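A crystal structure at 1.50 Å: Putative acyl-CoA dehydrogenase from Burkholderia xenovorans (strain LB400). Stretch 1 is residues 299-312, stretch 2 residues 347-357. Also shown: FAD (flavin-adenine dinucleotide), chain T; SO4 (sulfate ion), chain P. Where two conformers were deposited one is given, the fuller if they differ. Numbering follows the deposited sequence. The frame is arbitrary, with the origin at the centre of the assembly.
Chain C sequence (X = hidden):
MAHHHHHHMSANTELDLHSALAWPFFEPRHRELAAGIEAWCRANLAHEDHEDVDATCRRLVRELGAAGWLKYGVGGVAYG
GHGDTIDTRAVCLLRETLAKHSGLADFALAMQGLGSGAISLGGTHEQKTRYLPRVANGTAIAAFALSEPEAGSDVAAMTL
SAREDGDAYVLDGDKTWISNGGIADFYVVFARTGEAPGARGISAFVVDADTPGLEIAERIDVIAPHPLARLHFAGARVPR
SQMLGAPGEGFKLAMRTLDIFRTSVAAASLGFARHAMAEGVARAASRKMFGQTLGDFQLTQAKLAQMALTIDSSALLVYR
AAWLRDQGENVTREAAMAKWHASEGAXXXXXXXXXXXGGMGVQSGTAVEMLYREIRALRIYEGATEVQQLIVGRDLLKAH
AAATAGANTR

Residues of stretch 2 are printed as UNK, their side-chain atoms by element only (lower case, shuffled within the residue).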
# COMPACT_ATOMS: atom_id res chain seq x y z
N LEU C 299 3.26 17.32 2.24
CA LEU C 299 3.53 15.92 2.57
C LEU C 299 3.27 15.67 4.05
O LEU C 299 2.73 14.63 4.42
CB LEU C 299 4.97 15.54 2.20
CG LEU C 299 5.27 15.34 0.71
CD1 LEU C 299 6.75 15.03 0.51
CD2 LEU C 299 4.42 14.22 0.13
N THR C 300 3.62 16.64 4.90
CA THR C 300 3.35 16.50 6.33
C THR C 300 1.86 16.50 6.59
O THR C 300 1.36 15.68 7.37
CB THR C 300 4.02 17.64 7.10
OG1 THR C 300 5.42 17.66 6.77
CG2 THR C 300 3.84 17.46 8.60
N GLN C 301 1.14 17.43 5.97
CA GLN C 301 -0.30 17.51 6.17
C GLN C 301 -1.00 16.22 5.75
O GLN C 301 -1.90 15.73 6.45
CB GLN C 301 -0.86 18.71 5.42
CG GLN C 301 -0.33 20.01 5.99
CD GLN C 301 -0.75 21.21 5.21
OE1 GLN C 301 -1.45 21.11 4.22
NE2 GLN C 301 -0.31 22.38 5.66
N ALA C 302 -0.59 15.65 4.61
CA ALA C 302 -1.20 14.41 4.14
C ALA C 302 -0.84 13.24 5.04
O ALA C 302 -1.66 12.34 5.26
CB ALA C 302 -0.78 14.14 2.69
N LYS C 303 0.39 13.24 5.56
CA LYS C 303 0.79 12.17 6.47
C LYS C 303 0.03 12.25 7.78
O LYS C 303 -0.45 11.22 8.29
CB LYS C 303 2.30 12.23 6.72
CG LYS C 303 2.79 11.14 7.65
CD LYS C 303 4.00 10.43 7.06
CE LYS C 303 5.29 11.08 7.47
NZ LYS C 303 6.40 10.75 6.54
N LEU C 304 -0.10 13.45 8.35
CA LEU C 304 -0.90 13.62 9.56
C LEU C 304 -2.35 13.22 9.30
O LEU C 304 -2.98 12.58 10.15
CB LEU C 304 -0.85 15.08 10.03
CG LEU C 304 0.50 15.58 10.56
CD1 LEU C 304 0.48 17.09 10.77
CD2 LEU C 304 0.88 14.85 11.85
N ALA C 305 -2.88 13.58 8.12
CA ALA C 305 -4.26 13.23 7.79
C ALA C 305 -4.46 11.72 7.79
O ALA C 305 -5.45 11.22 8.32
CB ALA C 305 -4.64 13.81 6.43
N GLN C 306 -3.51 10.99 7.20
CA GLN C 306 -3.63 9.54 7.14
C GLN C 306 -3.48 8.92 8.52
O GLN C 306 -4.17 7.94 8.84
CB GLN C 306 -2.60 8.95 6.17
CG GLN C 306 -2.63 7.41 6.15
CD GLN C 306 -3.94 6.82 5.62
OE1 GLN C 306 -4.70 6.18 6.36
NE2 GLN C 306 -4.20 7.02 4.34
N MET C 307 -2.60 9.48 9.35
CA MET C 307 -2.51 9.02 10.73
C MET C 307 -3.86 9.16 11.42
O MET C 307 -4.34 8.22 12.06
CB MET C 307 -1.44 9.81 11.48
CG MET C 307 -0.02 9.54 10.96
SD MET C 307 1.18 10.78 11.47
CE MET C 307 1.26 10.43 13.22
N ALA C 308 -4.50 10.32 11.27
CA ALA C 308 -5.79 10.57 11.91
C ALA C 308 -6.89 9.68 11.33
O ALA C 308 -7.76 9.21 12.07
CB ALA C 308 -6.15 12.04 11.76
N LEU C 309 -6.87 9.46 10.02
CA LEU C 309 -7.85 8.58 9.39
C LEU C 309 -7.73 7.16 9.93
O LEU C 309 -8.73 6.53 10.29
CB LEU C 309 -7.66 8.60 7.87
CG LEU C 309 -8.61 7.70 7.07
CD1 LEU C 309 -10.06 8.10 7.33
CD2 LEU C 309 -8.27 7.75 5.58
N THR C 310 -6.50 6.65 9.99
CA THR C 310 -6.27 5.31 10.52
C THR C 310 -6.74 5.22 11.97
O THR C 310 -7.36 4.22 12.36
CB THR C 310 -4.80 4.95 10.39
OG1 THR C 310 -4.50 4.80 9.00
CG2 THR C 310 -4.49 3.65 11.11
N ILE C 311 -6.48 6.26 12.77
CA ILE C 311 -6.92 6.26 14.16
C ILE C 311 -8.45 6.22 14.25
O ILE C 311 -9.01 5.47 15.05
CB ILE C 311 -6.33 7.46 14.91
CG1 ILE C 311 -4.87 7.16 15.25
CG2 ILE C 311 -7.15 7.80 16.18
CD1 ILE C 311 -4.08 8.37 15.68
N ASP C 312 -9.13 7.03 13.44
CA ASP C 312 -10.60 7.05 13.54
C ASP C 312 -11.20 5.74 13.05
O ASP C 312 -12.14 5.22 13.65
CB ASP C 312 -11.18 8.24 12.79
CG ASP C 312 -11.21 9.50 13.64
OD1 ASP C 312 -10.53 9.52 14.70
OD2 ASP C 312 -11.91 10.46 13.25
N UNK C 347 0.90 0.46 13.84
CA UNK C 347 2.27 0.35 13.34
C UNK C 347 2.56 1.46 12.35
O UNK C 347 3.61 2.12 12.42
n UNK C 347 6.05 -1.05 13.25
c UNK C 347 4.89 -1.71 13.17
c UNK C 347 2.48 -1.02 12.69
o UNK C 347 4.61 -2.66 13.90
c UNK C 347 3.90 -1.23 12.12
N UNK C 348 1.63 1.69 11.42
CA UNK C 348 1.83 2.71 10.40
C UNK C 348 1.84 4.11 11.00
O UNK C 348 2.64 4.95 10.59
c UNK C 348 0.72 2.61 9.35
n UNK C 348 -0.37 0.33 6.67
c UNK C 348 0.75 1.32 8.57
c UNK C 348 -0.48 1.16 7.71
o UNK C 348 -1.52 1.78 7.96
N UNK C 349 0.94 4.38 11.94
CA UNK C 349 0.88 5.69 12.58
C UNK C 349 2.17 5.97 13.33
O UNK C 349 2.75 7.06 13.22
c UNK C 349 -0.33 5.76 13.52
c UNK C 349 -0.32 7.07 14.31
c UNK C 349 -1.62 5.62 12.71
N UNK C 350 2.62 5.00 14.12
CA UNK C 350 3.84 5.14 14.89
C UNK C 350 5.04 5.33 13.97
O UNK C 350 5.89 6.18 14.21
c UNK C 350 5.39 3.86 16.40
c UNK C 350 2.94 4.01 16.94
c UNK C 350 2.74 2.70 17.68
c UNK C 350 4.00 3.93 15.83
N UNK C 351 5.09 4.55 12.89
CA UNK C 351 6.20 4.67 11.95
C UNK C 351 6.25 6.06 11.34
O UNK C 351 7.34 6.63 11.16
o UNK C 351 7.09 4.16 8.81
o UNK C 351 8.25 3.00 10.30
c UNK C 351 6.06 3.61 10.86
c UNK C 351 7.22 3.59 9.92
N UNK C 352 5.08 6.62 11.02
CA UNK C 352 5.03 7.97 10.47
C UNK C 352 5.48 9.00 11.49
O UNK C 352 6.18 9.96 11.14
c UNK C 352 3.61 8.28 9.99
N UNK C 353 5.11 8.82 12.77
CA UNK C 353 5.55 9.75 13.80
C UNK C 353 7.06 9.70 14.00
O UNK C 353 7.70 10.75 14.21
c UNK C 353 4.82 9.46 15.12
N UNK C 354 7.66 8.50 13.96
CA UNK C 354 9.12 8.39 13.98
C UNK C 354 9.72 9.23 12.86
O UNK C 354 10.66 10.00 13.07
c UNK C 354 9.55 6.92 13.87
c UNK C 354 11.05 6.83 13.61
c UNK C 354 9.18 6.17 15.14
N UNK C 355 9.18 9.08 11.65
CA UNK C 355 9.74 9.77 10.49
C UNK C 355 9.65 11.29 10.66
O UNK C 355 10.59 12.02 10.29
o UNK C 355 11.29 7.89 8.48
c UNK C 355 11.01 8.82 7.73
n UNK C 355 11.76 9.15 6.68
c UNK C 355 9.75 9.65 7.94
c UNK C 355 9.02 9.32 9.22
N UNK C 356 8.55 11.78 11.22
CA UNK C 356 8.40 13.22 11.42
C UNK C 356 9.45 13.77 12.37
O UNK C 356 9.87 14.93 12.23
c UNK C 356 6.99 13.54 11.95
c UNK C 356 4.48 13.34 11.71
c UNK C 356 5.83 13.38 10.97
c UNK C 356 5.85 14.50 9.92
N UNK C 357 9.91 12.95 13.32
CA UNK C 357 10.92 13.38 14.28
C UNK C 357 12.34 13.34 13.74
O UNK C 357 13.25 13.80 14.43
c UNK C 357 9.84 14.67 18.46
c UNK C 357 8.48 14.45 18.50
c UNK C 357 7.88 13.62 17.60
o UNK C 357 7.70 15.07 19.46
c UNK C 357 10.84 12.52 15.54
c UNK C 357 10.02 13.18 16.59
c UNK C 357 8.64 12.98 16.64
c UNK C 357 10.60 14.04 17.51
PA FAD T . 14.28 17.22 10.27
O1A FAD T . 15.15 18.01 9.36
O2A FAD T . 13.61 17.98 11.39
O5B FAD T . 13.21 16.46 9.39
C5B FAD T . 12.15 15.73 10.05
C4B FAD T . 11.39 15.02 8.96
O4B FAD T . 10.78 16.00 8.09
C3B FAD T . 12.25 14.20 8.00
O3B FAD T . 12.63 12.94 8.54
C2B FAD T . 11.33 14.08 6.78
O2B FAD T . 10.42 13.00 6.94
C1B FAD T . 10.58 15.43 6.81
N9A FAD T . 11.01 16.40 5.81
C8A FAD T . 12.26 16.95 5.67
N7A FAD T . 12.34 17.88 4.75
C5A FAD T . 11.05 17.95 4.25
C6A FAD T . 10.46 18.76 3.26
N6A FAD T . 11.13 19.69 2.56
N1A FAD T . 9.14 18.59 3.00
C2A FAD T . 8.47 17.66 3.69
N3A FAD T . 8.92 16.84 4.65
C4A FAD T . 10.22 17.04 4.88
N1 FAD T . 24.30 13.73 10.38
C2 FAD T . 25.59 14.10 10.13
O2 FAD T . 25.88 15.26 9.80
N3 FAD T . 26.60 13.18 10.23
C4 FAD T . 26.45 11.85 10.56
O4 FAD T . 27.43 11.13 10.70
C4X FAD T . 25.09 11.44 10.79
N5 FAD T . 24.87 10.21 11.17
C5X FAD T . 23.59 9.88 11.57
C6 FAD T . 23.37 8.62 12.13
C7 FAD T . 22.13 8.27 12.66
C7M FAD T . 21.94 6.91 13.29
C8 FAD T . 21.08 9.19 12.61
C8M FAD T . 19.72 8.85 13.18
C9 FAD T . 21.29 10.44 12.04
C9A FAD T . 22.53 10.79 11.52
N10 FAD T . 22.80 12.09 11.04
C10 FAD T . 24.08 12.46 10.69
C1' FAD T . 21.72 13.09 11.02
C2' FAD T . 20.72 12.89 9.88
O2' FAD T . 21.31 13.22 8.62
C3' FAD T . 19.49 13.77 10.12
O3' FAD T . 18.81 13.22 11.24
C4' FAD T . 18.52 13.86 8.94
O4' FAD T . 19.12 14.63 7.90
C5' FAD T . 17.19 14.46 9.34
O5' FAD T . 17.43 15.75 9.95
P FAD T . 16.65 16.01 11.34
O1P FAD T . 16.88 14.92 12.32
O2P FAD T . 17.06 17.36 11.84
O3P FAD T . 15.12 16.03 10.92
S SO4 P . -7.31 3.38 7.05
O1 SO4 P . -8.26 4.11 7.90
O2 SO4 P . -7.96 2.17 6.54
O3 SO4 P . -6.13 3.00 7.85
O4 SO4 P . -6.95 4.24 5.93
O HOH W 1 -1.89 4.58 8.29

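Most of stretch 2 is helical and packs against the helix of stretch 1. Position 347 carries three carbons, the third bearing one oxygen and one nitrogen; this amide, out of reach of stretch 1, is Gln 347. Position 348 has the same three carbons, oxygen and nitrogen, but its CB points toward stretch 1, and a water bridges its oxygen to Thr 310. It is Gln 348: the water donates to both Thr 310 OG1 (2.7 Å) and Gln 348 OE1 (2.8 Å).

At position 349 one carbon carries two more, a fork at CB lying against Met 307, Thr 310 and Ile 311. This is Val 349, whose CG2 lies 3.8 Å from Thr 310 CG2 and whose CG1 lies 3.9 Å from Met 307 CE. Position 350 has four carbons, forked at the first with one arm two carbons long, and points away from stretch 1: Ile 350. Position 351, two carbons with two oxygens on the second, is a carboxylate without contact here, Asp 351.

Position 352 shows a single side-chain carbon directed toward stretch 1, with CB 3.7 Å from Lys 303 CD and 3.8 Å from Met 307 SD; it is Ala 352. Position 353 likewise has one carbon. Although directed away overall, its CB still lies 4.2 Å from Met 307 CE, and the residue is Ala 353. Position 354, one carbon carrying two, is out of reach: Val 354.

Position 355 has three carbons, the third with an oxygen and a nitrogen. It starts toward stretch 1 near Lys 303, but its end leads away. This is Gln 355, with CG 3.8 Å from Lys 303 NZ; its backbone O accepts a hydrogen bond from FAD O3B (2.8 Å). Position 356 has four carbons forked at the second, packed against Thr 300, Lys 303, Leu 304 and Met 307. It is Leu 356, with CD2 3.8 Å from Thr 300 CG2 and CD1 3.9 Å from Leu 304 CD2. Position 357, one carbon followed by a six-carbon ring bearing an oxygen, is Tyr 357, out of reach.

The helix axes run nearly antiparallel, at 154°, and approach to 9.4 Å. Two reciprocal knobs organise the packing: Met 307 sits among Val 349, Ala 352, Ala 353 and Leu 356, while Leu 356 sits among Thr 300, Lys 303, Leu 304 and Met 307. With no direct hydrogen bond across the stretches, the contact is chiefly apolar, supplemented by the water bridge at Gln 348.

Stretch 2 (347-357) QQVIDAAVQLY
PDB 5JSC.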